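Local coordinates for similarities with probable monooxygenase (Photorhabdus luminescens, PDB 4HB9), which binds FAD and probably acts as a flavin-dependent monooxygenase of the aromatic-ring hydroxylase type, at residues 65-70 / 105-110; 185-190 / 295-300; 189-194 / 237-242. One frame throughout, in Å; residues are numbered along the deposited sequence.

Contact 1 of 3, residues 65-70 / 105-110; sequences LAFEEA and QRLSIS. With EDO (1,2-ethanediol), chain K.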
ATOM      1  N   LEU A  65      -5.668   8.109  18.753  1.00 19.20           N
ATOM      2  CA  LEU A  65      -5.509   9.567  18.924  1.00 19.65           C
ATOM      3  C   LEU A  65      -4.248  10.089  18.232  1.00 17.71           C
ATOM      4  O   LEU A  65      -4.263  11.196  17.664  1.00 16.46           O
ATOM      5  CB  LEU A  65      -5.500   9.964  20.400  1.00 20.54           C
ATOM      6  CG  LEU A  65      -6.801   9.821  21.182  1.00 23.76           C
ATOM      7  CD1 LEU A  65      -6.608  10.367  22.587  1.00 25.83           C
ATOM      8  CD2 LEU A  65      -7.979  10.505  20.524  1.00 26.08           C
ATOM      9  N   ALA A  66      -3.161   9.316  18.265  1.00 16.85           N
ATOM     10  CA  ALA A  66      -1.918   9.708  17.580  1.00 17.16           C
ATOM     11  C   ALA A  66      -2.106   9.781  16.048  1.00 17.49           C
ATOM     12  O   ALA A  66      -1.578  10.680  15.372  1.00 17.32           O
ATOM     13  CB  ALA A  66      -0.775   8.777  17.930  1.00 17.20           C
ATOM     14  N   PHE A  67      -2.873   8.843  15.526  1.00 16.91           N
ATOM     15  CA  PHE A  67      -3.273   8.854  14.132  1.00 17.77           C
ATOM     16  C   PHE A  67      -4.062  10.104  13.759  1.00 17.87           C
ATOM     17  O   PHE A  67      -3.756  10.737  12.753  1.00 17.78           O
ATOM     18  CB  PHE A  67      -4.087   7.606  13.760  1.00 17.84           C
ATOM     19  CG  PHE A  67      -4.595   7.635  12.357  1.00 18.68           C
ATOM     20  CD1 PHE A  67      -3.742   7.360  11.297  1.00 17.97           C
ATOM     21  CD2 PHE A  67      -5.920   7.960  12.079  1.00 19.66           C
ATOM     22  CE1 PHE A  67      -4.186   7.410  10.000  1.00 17.52           C
ATOM     23  CE2 PHE A  67      -6.378   8.003  10.774  1.00 19.44           C
ATOM     24  CZ  PHE A  67      -5.516   7.740   9.731  1.00 19.29           C
ATOM     25  N   GLU A  68      -5.064  10.447  14.556  1.00 17.74           N
ATOM     26  CA  GLU A  68      -5.866  11.639  14.304  1.00 19.02           C
ATOM     27  C   GLU A  68      -4.971  12.880  14.314  1.00 19.30           C
ATOM     28  O   GLU A  68      -5.125  13.747  13.468  1.00 20.68           O
ATOM     29  CB  GLU A  68      -6.979  11.791  15.352  1.00 21.19           C
ATOM     30  CG  GLU A  68      -8.078  10.763  15.187  1.00 23.46           C
ATOM     31  CD  GLU A  68      -9.218  10.951  16.149  1.00 26.64           C
ATOM     32  OE1 GLU A  68      -8.980  11.043  17.373  1.00 30.67           O
ATOM     33  OE2 GLU A  68     -10.357  10.960  15.671  1.00 31.80           O
ATOM     34  N   GLU A  69      -4.048  12.933  15.264  1.00 18.65           N
ATOM     35  CA  GLU A  69      -3.100  14.045  15.411  1.00 19.19           C
ATOM     36  C   GLU A  69      -2.149  14.182  14.205  1.00 19.67           C
ATOM     37  O   GLU A  69      -1.856  15.293  13.763  1.00 19.05           O
ATOM     38  CB  GLU A  69      -2.324  13.871  16.708  1.00 19.38           C
ATOM     39  CG  GLU A  69      -1.206  14.867  16.974  1.00 20.51           C
ATOM     40  CD  GLU A  69      -1.660  16.303  17.139  1.00 22.44           C
ATOM     41  OE1 GLU A  69      -2.838  16.539  17.488  1.00 23.13           O
ATOM     42  OE2 GLU A  69      -0.810  17.213  16.936  1.00 22.60           O
ATOM     43  N   ALA A  70      -1.666  13.052  13.681  1.00 19.62           N
ATOM     44  CA  ALA A  70      -0.667  13.083  12.613  1.00 19.96           C
ATOM     45  C   ALA A  70      -1.269  13.279  11.223  1.00 19.91           C
ATOM     46  O   ALA A  70      -0.609  13.832  10.337  1.00 20.16           O
ATOM     47  CB  ALA A  70       0.178  11.821  12.640  1.00 19.82           C
ATOM     48  N   GLN A 105     -13.632  12.913   1.121  1.00 55.02           N
ATOM     49  CA  GLN A 105     -12.670  13.512   2.057  1.00 57.80           C
ATOM     50  C   GLN A 105     -11.850  12.454   2.809  1.00 51.51           C
ATOM     51  O   GLN A 105     -12.319  11.877   3.786  1.00 51.23           O
ATOM     52  CB  GLN A 105     -13.398  14.399   3.066  1.00 61.23           C
ATOM     53  CG  GLN A 105     -12.477  15.324   3.851  1.00 64.46           C
ATOM     54  CD  GLN A 105     -12.207  16.641   3.138  1.00 68.73           C
ATOM     55  OE1 GLN A 105     -12.142  16.700   1.905  1.00 71.24           O
ATOM     56  NE2 GLN A 105     -12.042  17.707   3.915  1.00 69.00           N
ATOM     57  N   ARG A 106     -10.618  12.232   2.368  1.00 43.37           N
ATOM     58  CA  ARG A 106      -9.769  11.189   2.941  1.00 37.94           C
ATOM     59  C   ARG A 106      -8.825  11.745   4.011  1.00 32.26           C
ATOM     60  O   ARG A 106      -8.766  12.963   4.225  1.00 29.74           O
ATOM     61  CB  ARG A 106      -8.987  10.517   1.812  1.00 41.42           C
ATOM     62  CG  ARG A 106      -9.820   9.476   1.071  1.00 46.48           C
ATOM     63  CD  ARG A 106      -9.503   9.403  -0.408  1.00 50.77           C
ATOM     64  NE  ARG A 106     -10.186   8.275  -1.047  1.00 57.44           N
ATOM     65  CZ  ARG A 106     -11.498   8.209  -1.299  1.00 62.86           C
ATOM     66  NH1 ARG A 106     -12.318   9.201  -0.962  1.00 62.89           N
ATOM     67  NH2 ARG A 106     -12.004   7.126  -1.885  1.00 66.98           N
ATOM     68  N   LEU A 107      -8.085  10.847   4.663  1.00 24.55           N
ATOM     69  CA  LEU A 107      -7.067  11.225   5.617  1.00 23.65           C
ATOM     70  C   LEU A 107      -5.691  10.946   5.038  1.00 23.10           C
ATOM     71  O   LEU A 107      -5.417   9.847   4.562  1.00 25.88           O
ATOM     72  CB  LEU A 107      -7.274  10.463   6.917  1.00 24.37           C
ATOM     73  CG  LEU A 107      -8.569  10.870   7.622  1.00 26.75           C
ATOM     74  CD1 LEU A 107      -8.954   9.853   8.684  1.00 28.97           C
ATOM     75  CD2 LEU A 107      -8.399  12.241   8.235  1.00 28.72           C
ATOM     76  N   SER A 108      -4.825  11.932   5.115  1.00 18.93           N
ATOM     77  CA  SER A 108      -3.516  11.866   4.515  1.00 18.26           C
ATOM     78  C   SER A 108      -2.477  11.791   5.622  1.00 17.73           C
ATOM     79  O   SER A 108      -2.522  12.557   6.565  1.00 18.18           O
ATOM     80  CB  SER A 108      -3.308  13.086   3.605  1.00 18.51           C
ATOM     81  OG  SER A 108      -1.993  13.117   3.095  1.00 19.87           O
ATOM     82  N   ILE A 109      -1.584  10.811   5.537  1.00 16.74           N
ATOM     83  CA  ILE A 109      -0.526  10.632   6.529  1.00 16.33           C
ATOM     84  C   ILE A 109       0.728  10.098   5.829  1.00 15.95           C
ATOM     85  O   ILE A 109       0.638   9.519   4.746  1.00 15.88           O
ATOM     86  CB  ILE A 109      -1.011   9.698   7.665  1.00 16.41           C
ATOM     87  CG1 ILE A 109      -0.018   9.685   8.842  1.00 16.57           C
ATOM     88  CG2 ILE A 109      -1.358   8.332   7.088  1.00 17.26           C
ATOM     89  CD1 ILE A 109      -0.531   9.012  10.111  1.00 16.93           C
ATOM     90  N   SER A 110       1.912  10.314   6.406  1.00 15.26           N
ATOM     91  CA  SER A 110       3.101   9.730   5.818  1.00 15.70           C
ATOM     92  C   SER A 110       3.099   8.247   6.149  1.00 16.65           C
ATOM     93  O   SER A 110       2.568   7.837   7.181  1.00 16.32           O
ATOM     94  CB  SER A 110       4.392  10.378   6.338  1.00 16.41           C
ATOM     95  OG  SER A 110       4.549  10.149   7.724  1.00 16.46           O
TER
HETATM   96  C1  EDO K 510      -7.539  14.406  10.612  1.00 45.15           C
HETATM   97  O1  EDO K 510      -7.312  13.986  11.960  1.00 41.04           O
HETATM   98  C2  EDO K 510      -6.890  15.747  10.285  1.00 45.53           C
HETATM   99  O2  EDO K 510      -6.820  16.651  11.395  1.00 44.95           O
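The C-terminal end of helix 61-70 packs here across the middle strand, 106-110, of a small antiparallel sheet that also holds strands 44-47 and 72-74. The axes of the 65-70 and 106-110 segments cross almost square, at 92°, and approach to 8.9 Å. Phe67 does most of the work for the helix. Its CG stands anti to the backbone N (chi1 176°), which carries the ring out over the strand even though the CB itself does not aim there. Leu107 meets the ring at its edge, near the ring plane, with CD1 3.8 Å from Phe67 CE2. At the other side of the ring Ile109 arrives obliquely, its CD1 3.8 Å from Phe67 CD1. Ile109 is extended, with CG1 anti to the backbone N, so the same CD1 reaches on to Ala70 CB, also at 3.8 Å. Leu114 of helix 111-119 and Leu55 of helix 49-58 add further cover to Phe67, while Ser108 points away from the helix and its side chain touches His46, an FAD-binding residue, of strand 44-47. An ethanediol molecule, probably from the crystallisation liquor, sits beside Leu107 CD2 and gives a hydrogen bond from its O1 to Glu68 O at 2.7 Å. No hydrogen bond joins helix to strand, so the two are held by apolar contact alone, through methyl groups set against the buried ring of Phe67 and against each other.

Contact 2 of 3, residues 185-190 / 295-300; sequences MIIGRA and SPLHLR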
HETATM    1  N   MSE A 185       4.302   3.262 -14.945  1.00 17.89           N
HETATM    2  CA  MSE A 185       4.184   4.613 -14.395  1.00 18.50           C
HETATM    3  C   MSE A 185       5.512   5.081 -13.862  1.00 17.95           C
HETATM    4  O   MSE A 185       6.409   4.273 -13.563  1.00 17.81           O
HETATM    5  CB  MSE A 185       3.102   4.674 -13.315  1.00 21.12           C
HETATM    6  CG  MSE A 185       3.366   3.861 -12.070  1.00 25.40           C
HETATM    7 SE   MSE A 185       1.847   4.011 -10.777  1.00 39.01          SE
HETATM    8  CE  MSE A 185       0.285   4.089 -11.895  1.00 29.10           C
ATOM      9  N   ILE A 186       5.640   6.396 -13.779  1.00 17.40           N
ATOM     10  CA  ILE A 186       6.794   7.057 -13.174  1.00 17.07           C
ATOM     11  C   ILE A 186       6.207   8.029 -12.156  1.00 16.95           C
ATOM     12  O   ILE A 186       5.342   8.848 -12.502  1.00 16.04           O
ATOM     13  CB  ILE A 186       7.649   7.779 -14.233  1.00 17.32           C
ATOM     14  CG1 ILE A 186       8.167   6.799 -15.281  1.00 17.68           C
ATOM     15  CG2 ILE A 186       8.819   8.511 -13.595  1.00 17.94           C
ATOM     16  CD1 ILE A 186       8.910   7.452 -16.426  1.00 17.96           C
ATOM     17  N   ILE A 187       6.646   7.905 -10.902  1.00 17.75           N
ATOM     18  CA  ILE A 187       6.099   8.651  -9.770  1.00 17.41           C
ATOM     19  C   ILE A 187       7.207   9.532  -9.189  1.00 18.06           C
ATOM     20  O   ILE A 187       8.307   9.043  -8.903  1.00 16.68           O
ATOM     21  CB  ILE A 187       5.618   7.699  -8.666  1.00 20.49           C
ATOM     22  CG1 ILE A 187       4.614   6.676  -9.223  1.00 23.62           C
ATOM     23  CG2 ILE A 187       4.992   8.480  -7.500  1.00 20.37           C
ATOM     24  CD1 ILE A 187       4.143   5.631  -8.219  1.00 26.74           C
ATOM     25  N   GLY A 188       6.929  10.821  -9.033  1.00 16.16           N
ATOM     26  CA  GLY A 188       7.867  11.727  -8.364  1.00 16.34           C
ATOM     27  C   GLY A 188       7.172  12.577  -7.320  1.00 15.97           C
ATOM     28  O   GLY A 188       5.939  12.664  -7.296  1.00 15.91           O
ATOM     29  N   ARG A 189       7.965  13.197  -6.451  1.00 16.75           N
ATOM     30  CA  ARG A 189       7.440  14.103  -5.455  1.00 17.43           C
ATOM     31  C   ARG A 189       8.232  15.382  -5.478  1.00 18.16           C
ATOM     32  O   ARG A 189       9.431  15.378  -5.755  1.00 18.54           O
ATOM     33  CB  ARG A 189       7.504  13.476  -4.055  1.00 18.73           C
ATOM     34  CG  ARG A 189       8.922  13.233  -3.537  1.00 18.52           C
ATOM     35  CD  ARG A 189       8.971  12.597  -2.155  1.00 18.60           C
ATOM     36  NE  ARG A 189      10.237  12.973  -1.489  1.00 18.67           N
ATOM     37  CZ  ARG A 189      10.465  12.950  -0.174  1.00 19.16           C
ATOM     38  NH1 ARG A 189       9.564  12.483   0.673  1.00 18.84           N
ATOM     39  NH2 ARG A 189      11.630  13.398   0.318  1.00 17.89           N
ATOM     40  N   ALA A 190       7.563  16.471  -5.133  1.00 18.11           N
ATOM     41  CA  ALA A 190       8.224  17.758  -5.007  1.00 18.33           C
ATOM     42  C   ALA A 190       7.791  18.437  -3.727  1.00 18.10           C
ATOM     43  O   ALA A 190       6.601  18.624  -3.505  1.00 17.58           O
ATOM     44  CB  ALA A 190       7.883  18.621  -6.201  1.00 18.73           C
ATOM     45  N   SER A 295      10.342   7.069  -8.880  1.00 27.95           N
ATOM     46  CA  SER A 295      10.192   5.615  -8.979  1.00 28.04           C
ATOM     47  C   SER A 295       9.467   5.201 -10.259  1.00 24.60           C
ATOM     48  O   SER A 295       8.316   5.597 -10.480  1.00 22.05           O
ATOM     49  CB  SER A 295       9.428   5.061  -7.789  1.00 31.42           C
ATOM     50  OG  SER A 295       9.938   5.575  -6.580  1.00 40.02           O
ATOM     51  N   PRO A 296      10.119   4.370 -11.080  1.00 23.35           N
ATOM     52  CA  PRO A 296       9.432   3.731 -12.196  1.00 21.87           C
ATOM     53  C   PRO A 296       8.840   2.390 -11.776  1.00 23.65           C
ATOM     54  O   PRO A 296       9.480   1.645 -11.026  1.00 22.92           O
ATOM     55  CB  PRO A 296      10.562   3.513 -13.198  1.00 23.43           C
ATOM     56  CG  PRO A 296      11.766   3.284 -12.333  1.00 24.37           C
ATOM     57  CD  PRO A 296      11.543   3.989 -11.028  1.00 23.48           C
ATOM     58  N   LEU A 297       7.662   2.061 -12.296  1.00 22.05           N
ATOM     59  CA  LEU A 297       6.953   0.835 -11.916  1.00 24.40           C
ATOM     60  C   LEU A 297       6.204   0.261 -13.103  1.00 21.73           C
ATOM     61  O   LEU A 297       5.501   0.990 -13.807  1.00 20.43           O
ATOM     62  CB  LEU A 297       5.903   1.118 -10.838  1.00 28.00           C
ATOM     63  CG  LEU A 297       6.301   1.570  -9.442  1.00 35.18           C
ATOM     64  CD1 LEU A 297       5.021   1.762  -8.639  1.00 38.58           C
ATOM     65  CD2 LEU A 297       7.206   0.531  -8.779  1.00 38.12           C
ATOM     66  N   HIS A 298       6.332  -1.041 -13.305  1.00 21.15           N
ATOM     67  CA  HIS A 298       5.524  -1.754 -14.302  1.00 20.48           C
ATOM     68  C   HIS A 298       4.309  -2.332 -13.589  1.00 21.98           C
ATOM     69  O   HIS A 298       4.447  -2.973 -12.553  1.00 20.80           O
ATOM     70  CB  HIS A 298       6.341  -2.871 -14.975  1.00 21.44           C
ATOM     71  CG  HIS A 298       7.486  -2.365 -15.785  1.00 21.73           C
ATOM     72  ND1 HIS A 298       7.331  -1.434 -16.787  1.00 21.03           N
ATOM     73  CD2 HIS A 298       8.811  -2.655 -15.737  1.00 22.40           C
ATOM     74  CE1 HIS A 298       8.510  -1.172 -17.321  1.00 22.88           C
ATOM     75  NE2 HIS A 298       9.421  -1.907 -16.707  1.00 22.84           N
ATOM     76  N   LEU A 299       3.105  -2.068 -14.098  1.00 21.07           N
ATOM     77  CA  LEU A 299       1.915  -2.504 -13.398  1.00 22.10           C
ATOM     78  C   LEU A 299       1.638  -3.950 -13.727  1.00 22.63           C
ATOM     79  O   LEU A 299       1.654  -4.347 -14.900  1.00 19.51           O
ATOM     80  CB  LEU A 299       0.692  -1.662 -13.732  1.00 23.11           C
ATOM     81  CG  LEU A 299       0.831  -0.166 -13.444  1.00 26.15           C
ATOM     82  CD1 LEU A 299      -0.525   0.487 -13.655  1.00 27.11           C
ATOM     83  CD2 LEU A 299       1.339   0.109 -12.035  1.00 28.30           C
ATOM     84  N   ARG A 300       1.411  -4.720 -12.673  1.00 23.48           N
ATOM     85  CA  ARG A 300       1.049  -6.119 -12.775  1.00 26.49           C
ATOM     86  C   ARG A 300      -0.280  -6.317 -12.067  1.00 27.54           C
ATOM     87  O   ARG A 300      -0.662  -5.512 -11.204  1.00 28.04           O
ATOM     88  CB  ARG A 300       2.169  -6.993 -12.216  1.00 30.32           C
ATOM     89  CG  ARG A 300       3.421  -6.880 -13.074  1.00 34.96           C
ATOM     90  CD  ARG A 300       4.595  -7.689 -12.567  1.00 40.43           C
ATOM     91  NE  ARG A 300       5.818  -7.404 -13.334  1.00 44.31           N
ATOM     92  CZ  ARG A 300       6.732  -6.471 -13.041  1.00 46.94           C
ATOM     93  NH1 ARG A 300       6.609  -5.685 -11.972  1.00 49.01           N
ATOM     94  NH2 ARG A 300       7.794  -6.327 -13.832  1.00 46.38           N
TER
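Strand 295-301 forms the outer edge of the large mixed sheet, and its first residues pair antiparallel with strand 179-191. Ile187 and Ser295 make one hydrogen-bonded pair and Met185, a selenomethionine, makes another with Leu297; between them Ile186 faces Pro296 in a non-hydrogen-bonded pair, CA to CA 4.4 Å. Met185 N reaches Leu297 O at 2.8 Å, nearly along the C=O axis, and Leu297 N returns to Met185 O in the carbonyl plane. Ser295 N to Ile187 O is the straightest bond, 2.8 Å and 167° at the hydrogen, whereas Ile187 N comes to Ser295 O from above the carbonyl plane. In the non-hydrogen-bonded pair the CA-H groups face across: Pro296 CA lies 3.4 Å from Met185 O, and Ile186 CA does the same to Ser295 O.

The tightly packed face carries Met185, Ile187 and Leu297, with Ser295 at its rim. Met185 runs alongside Leu297, Met185 CG to Leu297 CB 3.9 Å. It then bends at chi3 (36°), so that Met185 CE meets Leu299 CD1 at 4.1 Å. Ile187 CD1 touches Leu297 CD1 obliquely, at 4.0 Å. Bound FAD lies about 5 Å from the Ile187 side chain.

The other face is looser: Ile186 and Pro296 hardly meet and instead share Leu267 of helix 264-274, Ile186 buried under that helix and Pro296 partly exposed. Past Leu297 the pairing passes to Val181, which bonds to the Leu299 backbone. Four backbone bonds between 185-190 and 295-300 set the register here, while apolar contacts pack the face on which Ile187 approaches FAD.

Contact 3 of 3, residues 189-194 / 237-242; sequences RARLTP and LAEIDN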
ATOM      1  N   ARG A 189       7.965  13.197  -6.451  1.00 16.75           N
ATOM      2  CA  ARG A 189       7.440  14.103  -5.455  1.00 17.43           C
ATOM      3  C   ARG A 189       8.232  15.382  -5.478  1.00 18.16           C
ATOM      4  O   ARG A 189       9.431  15.378  -5.755  1.00 18.54           O
ATOM      5  CB  ARG A 189       7.504  13.476  -4.055  1.00 18.73           C
ATOM      6  CG  ARG A 189       8.922  13.233  -3.537  1.00 18.52           C
ATOM      7  CD  ARG A 189       8.971  12.597  -2.155  1.00 18.60           C
ATOM      8  NE  ARG A 189      10.237  12.973  -1.489  1.00 18.67           N
ATOM      9  CZ  ARG A 189      10.465  12.950  -0.174  1.00 19.16           C
ATOM     10  NH1 ARG A 189       9.564  12.483   0.673  1.00 18.84           N
ATOM     11  NH2 ARG A 189      11.630  13.398   0.318  1.00 17.89           N
ATOM     12  N   ALA A 190       7.563  16.471  -5.133  1.00 18.11           N
ATOM     13  CA  ALA A 190       8.224  17.758  -5.007  1.00 18.33           C
ATOM     14  C   ALA A 190       7.791  18.437  -3.727  1.00 18.10           C
ATOM     15  O   ALA A 190       6.601  18.624  -3.505  1.00 17.58           O
ATOM     16  CB  ALA A 190       7.883  18.621  -6.201  1.00 18.73           C
ATOM     17  N   ARG A 191       8.755  18.831  -2.903  1.00 18.84           N
ATOM     18  CA  ARG A 191       8.449  19.504  -1.638  1.00 19.73           C
ATOM     19  C   ARG A 191       7.763  20.853  -1.861  1.00 19.42           C
ATOM     20  O   ARG A 191       8.224  21.681  -2.674  1.00 19.08           O
ATOM     21  CB  ARG A 191       9.716  19.689  -0.846  1.00 20.95           C
ATOM     22  CG  ARG A 191       9.471  20.243   0.534  1.00 20.96           C
ATOM     23  CD  ARG A 191      10.739  20.226   1.355  1.00 20.27           C
ATOM     24  NE  ARG A 191      10.477  20.813   2.654  1.00 21.00           N
ATOM     25  CZ  ARG A 191      11.424  21.208   3.499  1.00 23.58           C
ATOM     26  NH1 ARG A 191      12.706  21.083   3.188  1.00 23.15           N
ATOM     27  NH2 ARG A 191      11.085  21.736   4.661  1.00 23.73           N
ATOM     28  N   LEU A 192       6.660  21.086  -1.165  1.00 19.15           N
ATOM     29  CA  LEU A 192       5.940  22.354  -1.281  1.00 21.55           C
ATOM     30  C   LEU A 192       6.570  23.385  -0.377  1.00 22.50           C
ATOM     31  O   LEU A 192       6.058  23.690   0.706  1.00 22.60           O
ATOM     32  CB  LEU A 192       4.465  22.224  -0.936  1.00 22.02           C
ATOM     33  CG  LEU A 192       3.623  21.799  -2.123  1.00 27.01           C
ATOM     34  CD1 LEU A 192       2.196  21.466  -1.703  1.00 27.36           C
ATOM     35  CD2 LEU A 192       3.619  22.894  -3.190  1.00 29.52           C
ATOM     36  N   THR A 193       7.700  23.901  -0.842  1.00 21.92           N
ATOM     37  CA  THR A 193       8.465  24.884  -0.113  1.00 21.99           C
ATOM     38  C   THR A 193       7.775  26.235  -0.325  1.00 21.79           C
ATOM     39  O   THR A 193       6.904  26.382  -1.203  1.00 20.09           O
ATOM     40  CB  THR A 193       9.882  24.998  -0.693  1.00 22.52           C
ATOM     41  OG1 THR A 193       9.763  25.327  -2.072  1.00 19.73           O
ATOM     42  CG2 THR A 193      10.664  23.714  -0.561  1.00 24.22           C
ATOM     43  N   PRO A 194       8.180  27.252   0.454  1.00 24.24           N
ATOM     44  CA  PRO A 194       7.703  28.613   0.192  1.00 24.77           C
ATOM     45  C   PRO A 194       7.907  29.040  -1.269  1.00 22.64           C
ATOM     46  O   PRO A 194       6.996  29.569  -1.895  1.00 23.03           O
ATOM     47  CB  PRO A 194       8.544  29.463   1.160  1.00 25.36           C
ATOM     48  CG  PRO A 194       8.828  28.547   2.284  1.00 26.80           C
ATOM     49  CD  PRO A 194       9.002  27.179   1.671  1.00 24.72           C
ATOM     50  N   LEU A 237      12.534  11.057  14.355  1.00 30.44           N
ATOM     51  CA  LEU A 237      13.034  12.387  14.002  1.00 31.30           C
ATOM     52  C   LEU A 237      12.611  12.843  12.605  1.00 30.44           C
ATOM     53  O   LEU A 237      13.072  13.863  12.124  1.00 31.20           O
ATOM     54  CB  LEU A 237      14.559  12.389  14.097  1.00 34.03           C
ATOM     55  CG  LEU A 237      15.126  12.155  15.508  1.00 37.57           C
ATOM     56  CD1 LEU A 237      16.642  12.187  15.448  1.00 40.30           C
ATOM     57  CD2 LEU A 237      14.609  13.183  16.516  1.00 39.79           C
ATOM     58  N   ALA A 238      11.721  12.115  11.942  1.00 27.29           N
ATOM     59  CA  ALA A 238      11.373  12.495  10.579  1.00 26.46           C
ATOM     60  C   ALA A 238      10.771  13.892  10.608  1.00 25.13           C
ATOM     61  O   ALA A 238       9.989  14.217  11.501  1.00 23.97           O
ATOM     62  CB  ALA A 238      10.388  11.502   9.967  1.00 25.69           C
ATOM     63  N   GLU A 239      11.152  14.717   9.638  1.00 25.25           N
ATOM     64  CA  GLU A 239      10.557  16.028   9.453  1.00 25.79           C
ATOM     65  C   GLU A 239       9.486  15.947   8.356  1.00 22.69           C
ATOM     66  O   GLU A 239       9.798  15.798   7.175  1.00 19.83           O
ATOM     67  CB  GLU A 239      11.643  17.047   9.063  1.00 29.45           C
ATOM     68  CG  GLU A 239      11.124  18.445   8.816  1.00 33.18           C
ATOM     69  CD  GLU A 239      12.202  19.387   8.290  1.00 38.68           C
ATOM     70  OE1 GLU A 239      13.390  18.988   8.205  1.00 40.28           O
ATOM     71  OE2 GLU A 239      11.846  20.539   7.966  1.00 45.16           O
ATOM     72  N   ILE A 240       8.225  16.065   8.743  1.00 21.49           N
ATOM     73  CA  ILE A 240       7.134  15.815   7.796  1.00 20.98           C
ATOM     74  C   ILE A 240       6.703  17.118   7.125  1.00 22.12           C
ATOM     75  O   ILE A 240       6.498  18.129   7.802  1.00 21.79           O
ATOM     76  CB  ILE A 240       5.937  15.160   8.486  1.00 20.48           C
ATOM     77  CG1 ILE A 240       6.389  13.902   9.238  1.00 20.94           C
ATOM     78  CG2 ILE A 240       4.836  14.861   7.466  1.00 21.69           C
ATOM     79  CD1 ILE A 240       6.994  12.809   8.375  1.00 21.28           C
ATOM     80  N   ASP A 241       6.591  17.094   5.801  1.00 19.55           N
ATOM     81  CA  ASP A 241       6.105  18.256   5.057  1.00 20.21           C
ATOM     82  C   ASP A 241       5.156  17.790   3.963  1.00 19.29           C
ATOM     83  O   ASP A 241       4.998  16.572   3.721  1.00 19.56           O
ATOM     84  CB  ASP A 241       7.286  19.030   4.469  1.00 21.32           C
ATOM     85  CG  ASP A 241       6.985  20.529   4.215  1.00 23.10           C
ATOM     86  OD1 ASP A 241       5.846  21.019   4.422  1.00 22.31           O
ATOM     87  OD2 ASP A 241       7.921  21.204   3.746  1.00 22.18           O
ATOM     88  N   ASN A 242       4.518  18.768   3.336  1.00 18.57           N
ATOM     89  CA  ASN A 242       3.664  18.565   2.185  1.00 18.76           C
ATOM     90  C   ASN A 242       4.491  18.442   0.912  1.00 18.04           C
ATOM     91  O   ASN A 242       5.426  19.236   0.674  1.00 18.56           O
ATOM     92  CB  ASN A 242       2.679  19.742   2.037  1.00 20.12           C
ATOM     93  CG  ASN A 242       1.848  19.980   3.285  1.00 21.68           C
ATOM     94  OD1 ASN A 242       1.939  21.037   3.920  1.00 24.20           O
ATOM     95  ND2 ASN A 242       1.033  19.018   3.637  1.00 19.61           N
TER
HETATM   96  O   HOH W   1      13.051  22.451   6.566  1.00 45.23           O
HETATM   97  O   HOH W   2       7.628  23.721   3.273  1.00 26.22           O
HETATM   98  O   HOH W   3       4.101  22.891   2.662  1.00 32.33           O
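The guanidinium of Arg191 is gripped at its edge: Asp241 OD2 and a water both lie in its plane, while Glu239 OE2 stands obliquely to it. Both carboxylates are turned almost upright against it, that of Asp241 by 79°. The Arg191 chain is extended from CG to NE, and NE points at Asp241 OD2 along a nearly straight bond of 2.8 Å that uses the anti lone pair; NH2 adds a weak bond to the same oxygen. The salt bridge from Arg191 NH2 to Glu239 OE2 is longer, 3.6 Å, and the in-plane water spans it, accepting from NH2 and donating to OE2. A second water donates to both Asp241 OD2, at 2.6 Å, and Leu192 O. Asp241 OD2 thus takes three donors, which should keep it ionised, while OD1 receives a weak bond from Asn242 N. Next to this network Leu192 N binds Asn242 O at 2.9 Å, and Leu192 CD1 rests 4.1 Å from Asn242 CB. Leu192 is the centre of an inverse gamma turn, and Thr193 next to it N-caps helix 194-199. This is a surface salt-bridge network closing one end of an antiparallel strand pair.

In the fold
Contacts 2 and 3 both belong to the large mixed sheet and share Arg189 and Ala190. In that sheet, strand 179-191 has strand 295-301 on one side and strand 240-251 on the other, so the two contacts hold its two flanks. Contact 1 sits in a separate, three-stranded sheet, yet touches contact 3 where Ser110 OG packs against Ile240 CD1 at 3.7 Å. Chemistry follows depth: contact 1 is buried and joined by apolar packing, with no hydrogen bond between its segments, contact 2 is partly buried and joins backbone bonds to apolar packing, and contact 3, at the surface, relies on charges and waters. Contact 2 comes nearest to the bound FAD, through Ile187.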